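Local atomic coordinates of N-acetylmuramoyl-l-alanine amidase (Bartonella henselae, PDB entry 3NE8), a protein that probably cleaves the amide bond between N-acetylmuramic acid and L-alanine in peptidoglycan, as a zinc-dependent amidase of bacterial cell-wall remodelling. Residues A[29-40]-A[52-60]. Numbering follows the deposited sequence.
Sequences KDVTLAFARALR and ALTRDSDIF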
ATOM      1  N   LYS A  29     -30.468   7.540  -3.510  1.00  8.98           N
ATOM      2  CA  LYS A  29     -30.347   6.640  -4.654  1.00  9.38           C
ATOM      3  C   LYS A  29     -30.058   7.393  -5.946  1.00  8.98           C
ATOM      4  O   LYS A  29     -29.430   6.845  -6.856  1.00  9.72           O
ATOM      5  CB  LYS A  29     -31.598   5.766  -4.819  1.00  9.66           C
ATOM      6  CG  LYS A  29     -32.864   6.505  -5.236  1.00 10.21           C
ATOM      7  CD  LYS A  29     -33.912   5.532  -5.751  1.00 10.79           C
ATOM      8  CE  LYS A  29     -35.219   6.227  -6.101  1.00 12.03           C
ATOM      9  NZ  LYS A  29     -36.169   5.261  -6.739  1.00 11.98           N
ATOM     10  N   ASP A  30     -30.529   8.631  -6.041  1.00  9.45           N
ATOM     11  CA  ASP A  30     -30.267   9.424  -7.239  1.00  9.48           C
ATOM     12  C   ASP A  30     -28.885  10.069  -7.215  1.00  9.48           C
ATOM     13  O   ASP A  30     -28.205  10.138  -8.236  1.00 10.14           O
ATOM     14  CB  ASP A  30     -31.355  10.480  -7.441  1.00 11.48           C
ATOM     15  CG  ASP A  30     -32.737   9.867  -7.686  1.00 13.47           C
ATOM     16  OD1 ASP A  30     -32.823   8.809  -8.338  1.00 15.27           O
ATOM     17  OD2 ASP A  30     -33.732  10.447  -7.207  1.00 18.21           O
ATOM     18  N   VAL A  31     -28.469  10.531  -6.044  1.00  9.38           N
ATOM     19  CA  VAL A  31     -27.143  11.105  -5.877  1.00  9.52           C
ATOM     20  C   VAL A  31     -26.064  10.057  -6.151  1.00  8.74           C
ATOM     21  O   VAL A  31     -25.057  10.350  -6.801  1.00  9.30           O
ATOM     22  CB  VAL A  31     -26.956  11.661  -4.437  1.00 10.51           C
ATOM     23  CG1 VAL A  31     -25.492  12.032  -4.168  1.00 14.65           C
ATOM     24  CG2 VAL A  31     -27.872  12.849  -4.199  1.00 15.61           C
ATOM     25  N   THR A  32     -26.249   8.851  -5.632  1.00  8.24           N
ATOM     26  CA  THR A  32     -25.197   7.852  -5.790  1.00  8.54           C
ATOM     27  C   THR A  32     -25.048   7.420  -7.260  1.00  7.97           C
ATOM     28  O   THR A  32     -23.930   7.200  -7.721  1.00  8.63           O
ATOM     29  CB  THR A  32     -25.437   6.616  -4.917  1.00  8.00           C
ATOM     30  OG1 THR A  32     -26.654   5.979  -5.341  1.00  8.83           O
ATOM     31  CG2 THR A  32     -25.499   6.986  -3.429  1.00 10.45           C
ATOM     32  N   LEU A  33     -26.167   7.287  -7.983  1.00  7.79           N
ATOM     33  CA  LEU A  33     -26.120   6.947  -9.405  1.00  8.87           C
ATOM     34  C   LEU A  33     -25.441   8.071 -10.185  1.00  8.87           C
ATOM     35  O   LEU A  33     -24.588   7.809 -11.039  1.00  9.34           O
ATOM     36  CB  LEU A  33     -27.522   6.647  -9.942  1.00  9.38           C
ATOM     37  CG  LEU A  33     -27.631   6.240 -11.413  1.00  8.81           C
ATOM     38  CD1 LEU A  33     -26.821   4.984 -11.701  1.00 10.72           C
ATOM     39  CD2 LEU A  33     -29.087   6.026 -11.792  1.00 11.14           C
ATOM     40  N   ALA A  34     -25.795   9.321  -9.880  1.00  8.58           N
ATOM     41  CA  ALA A  34     -25.191  10.455 -10.579  1.00  8.94           C
ATOM     42  C   ALA A  34     -23.692  10.499 -10.301  1.00  8.90           C
ATOM     43  O   ALA A  34     -22.877  10.788 -11.178  1.00  9.10           O
ATOM     44  CB  ALA A  34     -25.855  11.768 -10.159  1.00  9.87           C
ATOM     45  N   PHE A  35     -23.315  10.261  -9.051  1.00  7.88           N
ATOM     46  CA  PHE A  35     -21.900  10.268  -8.701  1.00  8.64           C
ATOM     47  C   PHE A  35     -21.156   9.133  -9.405  1.00  8.46           C
ATOM     48  O   PHE A  35     -20.048   9.330  -9.916  1.00  8.63           O
ATOM     49  CB  PHE A  35     -21.693  10.192  -7.190  1.00  8.80           C
ATOM     50  CG  PHE A  35     -20.263  10.419  -6.792  1.00  9.12           C
ATOM     51  CD1 PHE A  35     -19.798  11.705  -6.567  1.00 12.40           C
ATOM     52  CD2 PHE A  35     -19.373   9.361  -6.719  1.00  9.31           C
ATOM     53  CE1 PHE A  35     -18.472  11.930  -6.229  1.00 13.21           C
ATOM     54  CE2 PHE A  35     -18.038   9.583  -6.387  1.00 11.19           C
ATOM     55  CZ  PHE A  35     -17.599  10.871  -6.144  1.00 13.98           C
ATOM     56  N   ALA A  36     -21.739   7.940  -9.407  1.00  8.42           N
ATOM     57  CA  ALA A  36     -21.124   6.804 -10.083  1.00  7.85           C
ATOM     58  C   ALA A  36     -20.909   7.106 -11.559  1.00  8.69           C
ATOM     59  O   ALA A  36     -19.859   6.763 -12.117  1.00  8.42           O
ATOM     60  CB  ALA A  36     -21.967   5.546  -9.910  1.00  9.45           C
ATOM     61  N   ARG A  37     -21.901   7.724 -12.195  1.00  8.47           N
ATOM     62  CA  ARG A  37     -21.777   8.080 -13.605  1.00  8.52           C
ATOM     63  C   ARG A  37     -20.646   9.101 -13.820  1.00  9.27           C
ATOM     64  O   ARG A  37     -19.904   9.025 -14.804  1.00  9.97           O
ATOM     65  CB  ARG A  37     -23.125   8.575 -14.133  1.00  9.15           C
ATOM     66  CG  ARG A  37     -24.137   7.451 -14.253  1.00  8.07           C
ATOM     67  CD  ARG A  37     -25.540   7.954 -14.472  1.00  9.37           C
ATOM     68  NE  ARG A  37     -26.430   6.864 -14.878  1.00  9.12           N
ATOM     69  CZ  ARG A  37     -27.745   6.982 -15.042  1.00  8.86           C
ATOM     70  NH1 ARG A  37     -28.355   8.129 -14.757  1.00  9.81           N
ATOM     71  NH2 ARG A  37     -28.453   5.938 -15.468  1.00  9.88           N
ATOM     72  N   ALA A  38     -20.513  10.056 -12.900  1.00  8.48           N
ATOM     73  CA  ALA A  38     -19.436  11.040 -13.004  1.00  9.55           C
ATOM     74  C   ALA A  38     -18.063  10.384 -12.835  1.00  9.89           C
ATOM     75  O   ALA A  38     -17.112  10.718 -13.544  1.00  9.77           O
ATOM     76  CB  ALA A  38     -19.627  12.141 -11.973  1.00 10.99           C
ATOM     77  N   LEU A  39     -17.961   9.464 -11.883  1.00  9.05           N
ATOM     78  CA  LEU A  39     -16.708   8.753 -11.660  1.00  8.16           C
ATOM     79  C   LEU A  39     -16.373   7.862 -12.860  1.00  8.61           C
ATOM     80  O   LEU A  39     -15.221   7.799 -13.299  1.00  9.04           O
ATOM     81  CB  LEU A  39     -16.771   7.983 -10.341  1.00  8.89           C
ATOM     82  CG  LEU A  39     -15.540   7.153  -9.965  1.00  8.45           C
ATOM     83  CD1 LEU A  39     -14.260   7.982 -10.003  1.00  9.23           C
ATOM     84  CD2 LEU A  39     -15.752   6.563  -8.591  1.00 10.02           C
ATOM     85  N   ARG A  40     -17.382   7.192 -13.415  1.00  8.91           N
ATOM     86  CA  ARG A  40     -17.172   6.458 -14.662  1.00  8.84           C
ATOM     87  C   ARG A  40     -16.611   7.368 -15.755  1.00  9.67           C
ATOM     88  O   ARG A  40     -15.640   7.022 -16.433  1.00 10.01           O
ATOM     89  CB  ARG A  40     -18.486   5.809 -15.120  1.00  9.25           C
ATOM     90  CG  ARG A  40     -18.440   5.146 -16.501  1.00 10.88           C
ATOM     91  CD  ARG A  40     -19.843   4.618 -16.917  1.00 12.44           C
ATOM     92  NE  ARG A  40     -20.812   5.698 -17.128  1.00 14.33           N
ATOM     93  CZ  ARG A  40     -22.131   5.527 -17.275  1.00 15.11           C
ATOM     94  NH1 ARG A  40     -22.636   4.320 -17.216  1.00 14.69           N
ATOM     95  NH2 ARG A  40     -22.944   6.566 -17.462  1.00 17.70           N
ATOM     96  N   ALA A  52     -17.420  -0.835 -14.871  1.00  9.20           N
ATOM     97  CA  ALA A  52     -18.805  -1.274 -14.942  1.00 10.37           C
ATOM     98  C   ALA A  52     -19.524  -0.797 -13.692  1.00  8.94           C
ATOM     99  O   ALA A  52     -18.902  -0.603 -12.644  1.00  9.40           O
ATOM    100  CB  ALA A  52     -18.898  -2.787 -15.065  1.00 12.93           C
ATOM    101  N   LEU A  53     -20.827  -0.587 -13.809  1.00  9.53           N
ATOM    102  CA  LEU A  53     -21.678  -0.248 -12.679  1.00  8.34           C
ATOM    103  C   LEU A  53     -22.555  -1.450 -12.307  1.00  8.92           C
ATOM    104  O   LEU A  53     -22.990  -2.199 -13.191  1.00 10.18           O
ATOM    105  CB  LEU A  53     -22.565   0.954 -13.027  1.00  9.23           C
ATOM    106  CG  LEU A  53     -22.009   2.346 -12.723  1.00 10.56           C
ATOM    107  CD1 LEU A  53     -20.669   2.609 -13.418  1.00 10.37           C
ATOM    108  CD2 LEU A  53     -23.021   3.423 -13.096  1.00 11.66           C
ATOM    109  N   THR A  54     -22.825  -1.638 -11.016  1.00  8.55           N
ATOM    110  CA  THR A  54     -23.756  -2.688 -10.607  1.00  8.34           C
ATOM    111  C   THR A  54     -25.166  -2.431 -11.159  1.00  9.06           C
ATOM    112  O   THR A  54     -25.883  -3.370 -11.480  1.00  9.31           O
ATOM    113  CB  THR A  54     -23.818  -2.831  -9.082  1.00  8.24           C
ATOM    114  OG1 THR A  54     -24.165  -1.566  -8.526  1.00  8.37           O
ATOM    115  CG2 THR A  54     -22.471  -3.309  -8.523  1.00  8.39           C
ATOM    116  N   ARG A  55     -25.567  -1.162 -11.184  1.00  8.85           N
ATOM    117  CA  ARG A  55     -26.797  -0.717 -11.834  1.00  9.21           C
ATOM    118  C   ARG A  55     -26.490   0.577 -12.554  1.00  9.19           C
ATOM    119  O   ARG A  55     -25.722   1.412 -12.059  1.00  9.46           O
ATOM    120  CB  ARG A  55     -27.925  -0.487 -10.825  1.00  9.93           C
ATOM    121  CG  ARG A  55     -27.689   0.687  -9.866  1.00 10.28           C
ATOM    122  CD  ARG A  55     -28.809   0.807  -8.848  1.00 11.07           C
ATOM    123  NE  ARG A  55     -28.608   1.872  -7.862  1.00  9.94           N
ATOM    124  CZ  ARG A  55     -29.115   3.100  -7.952  1.00  8.24           C
ATOM    125  NH1 ARG A  55     -29.835   3.449  -9.013  1.00  9.79           N
ATOM    126  NH2 ARG A  55     -28.914   3.977  -6.981  1.00  8.78           N
ATOM    127  N   ASP A  56     -27.082   0.730 -13.736  1.00  9.88           N
ATOM    128  CA  ASP A  56     -27.021   1.987 -14.477  1.00 11.48           C
ATOM    129  C   ASP A  56     -28.437   2.440 -14.807  1.00 10.26           C
ATOM    130  O   ASP A  56     -28.726   2.944 -15.899  1.00 12.02           O
ATOM    131  CB  ASP A  56     -26.161   1.859 -15.731  1.00 11.18           C
ATOM    132  CG  ASP A  56     -25.693   3.203 -16.261  1.00 10.38           C
ATOM    133  OD1 ASP A  56     -25.194   3.227 -17.398  1.00 12.08           O
ATOM    134  OD2 ASP A  56     -25.841   4.226 -15.557  1.00 11.41           O
ATOM    135  N   SER A  57     -29.314   2.250 -13.833  1.00 11.08           N
ATOM    136  CA  SER A  57     -30.716   2.616 -13.920  1.00 10.54           C
ATOM    137  C   SER A  57     -31.278   2.529 -12.516  1.00 10.10           C
ATOM    138  O   SER A  57     -30.581   2.113 -11.577  1.00 10.58           O
ATOM    139  CB  SER A  57     -31.468   1.656 -14.836  1.00 13.20           C
ATOM    140  OG  SER A  57     -31.501   0.355 -14.284  1.00 14.29           O
ATOM    141  N   ASP A  58     -32.542   2.906 -12.376  1.00 11.45           N
ATOM    142  CA  ASP A  58     -33.194   2.955 -11.079  1.00 11.35           C
ATOM    143  C   ASP A  58     -33.816   1.603 -10.768  1.00 11.42           C
ATOM    144  O   ASP A  58     -35.008   1.387 -11.010  1.00 16.52           O
ATOM    145  CB  ASP A  58     -34.266   4.046 -11.080  1.00 14.99           C
ATOM    146  CG  ASP A  58     -34.879   4.248  -9.722  1.00 15.33           C
ATOM    147  OD1 ASP A  58     -34.183   4.024  -8.724  1.00 15.07           O
ATOM    148  OD2 ASP A  58     -36.064   4.632  -9.658  1.00 22.29           O
ATOM    149  N   ILE A  59     -33.008   0.684 -10.258  1.00 12.71           N
ATOM    150  CA  ILE A  59     -33.486  -0.634  -9.869  1.00 11.55           C
ATOM    151  C   ILE A  59     -32.947  -0.977  -8.488  1.00 10.57           C
ATOM    152  O   ILE A  59     -31.906  -0.463  -8.062  1.00 10.70           O
ATOM    153  CB  ILE A  59     -33.035  -1.736 -10.855  1.00 13.35           C
ATOM    154  CG1 ILE A  59     -31.515  -1.716 -11.037  1.00 14.31           C
ATOM    155  CG2 ILE A  59     -33.750  -1.596 -12.190  1.00 17.23           C
ATOM    156  CD1 ILE A  59     -30.954  -2.937 -11.748  1.00 20.41           C
ATOM    157  N   PHE A  60     -33.658  -1.862  -7.802  1.00 11.40           N
ATOM    158  CA  PHE A  60     -33.263  -2.369  -6.495  1.00 10.57           C
ATOM    159  C   PHE A  60     -32.362  -3.594  -6.671  1.00 10.27           C
ATOM    160  O   PHE A  60     -32.668  -4.478  -7.471  1.00 13.90           O
ATOM    161  CB  PHE A  60     -34.521  -2.746  -5.699  1.00 12.45           C
ATOM    162  CG  PHE A  60     -34.245  -3.350  -4.338  1.00 12.70           C
ATOM    163  CD1 PHE A  60     -34.133  -2.535  -3.215  1.00 18.02           C
ATOM    164  CD2 PHE A  60     -34.100  -4.722  -4.176  1.00 13.38           C
ATOM    165  CE1 PHE A  60     -33.885  -3.077  -1.959  1.00 18.31           C
ATOM    166  CE2 PHE A  60     -33.842  -5.265  -2.920  1.00 13.04           C
ATOM    167  CZ  PHE A  60     -33.743  -4.447  -1.818  1.00 13.97           C
TER
HETATM  168  O   HOH W   1     -31.650   5.584  -8.839  1.00 14.68           O
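Asp56 shares its carboxylate between two arginines one turn apart, an example of one acid tying a loop to a helix. Arg37 grips it side-on, with NE and NH2 both donating to OD2; NE lies 2.8 Å from Asp56 OD2, nearly along its C-O bond. Arg40 takes the other oxygen, its NH1 standing 2.8 Å from Asp56 OD1 and above the carboxylate plane. Both guanidinium planes stand steeply to that carboxylate, at 73° and 74°. At the N-terminal end of helical segment 29-40, Lys29 NZ forms a salt bridge with Asp58 OD2 (3.0 Å); NZ also donates to Gly15 O, and Asp58 OD1 accepts from Gly15 N.

Arg55 shows a guanidinium used as a backbone clamp. Its NH2 donates to Lys29 O at 2.9 Å, in the carbonyl plane and on a lone pair, and its NH1 reaches Ser57 O at 3.0 Å. NE and NH2 also bond to Pro11 O and Gly12 O, respectively, which fixes the group's rotation. A water accepts from Arg55 NH1 and lies near Lys29 O and Asp58 OD1.

Within the helix, Leu33, with CG anti to its backbone N (chi1 -179°), lays CD2 over the Arg37 guanidinium face, 3.5 Å above its plane. Across the contact, Leu33 CD1 packs 4.3 Å from Leu53 CD2 and against Arg55 O. Leu53 CD2 lies 4.0 Å from Ala36 CB, and Leu53 CD1 touches Arg40 CD.

Helix 28-45 is thereby joined to the end of strand 49-53 and the loop after it, within a beta-alpha-beta unit begun by strand 5-11, beside the zinc site that includes Glu28.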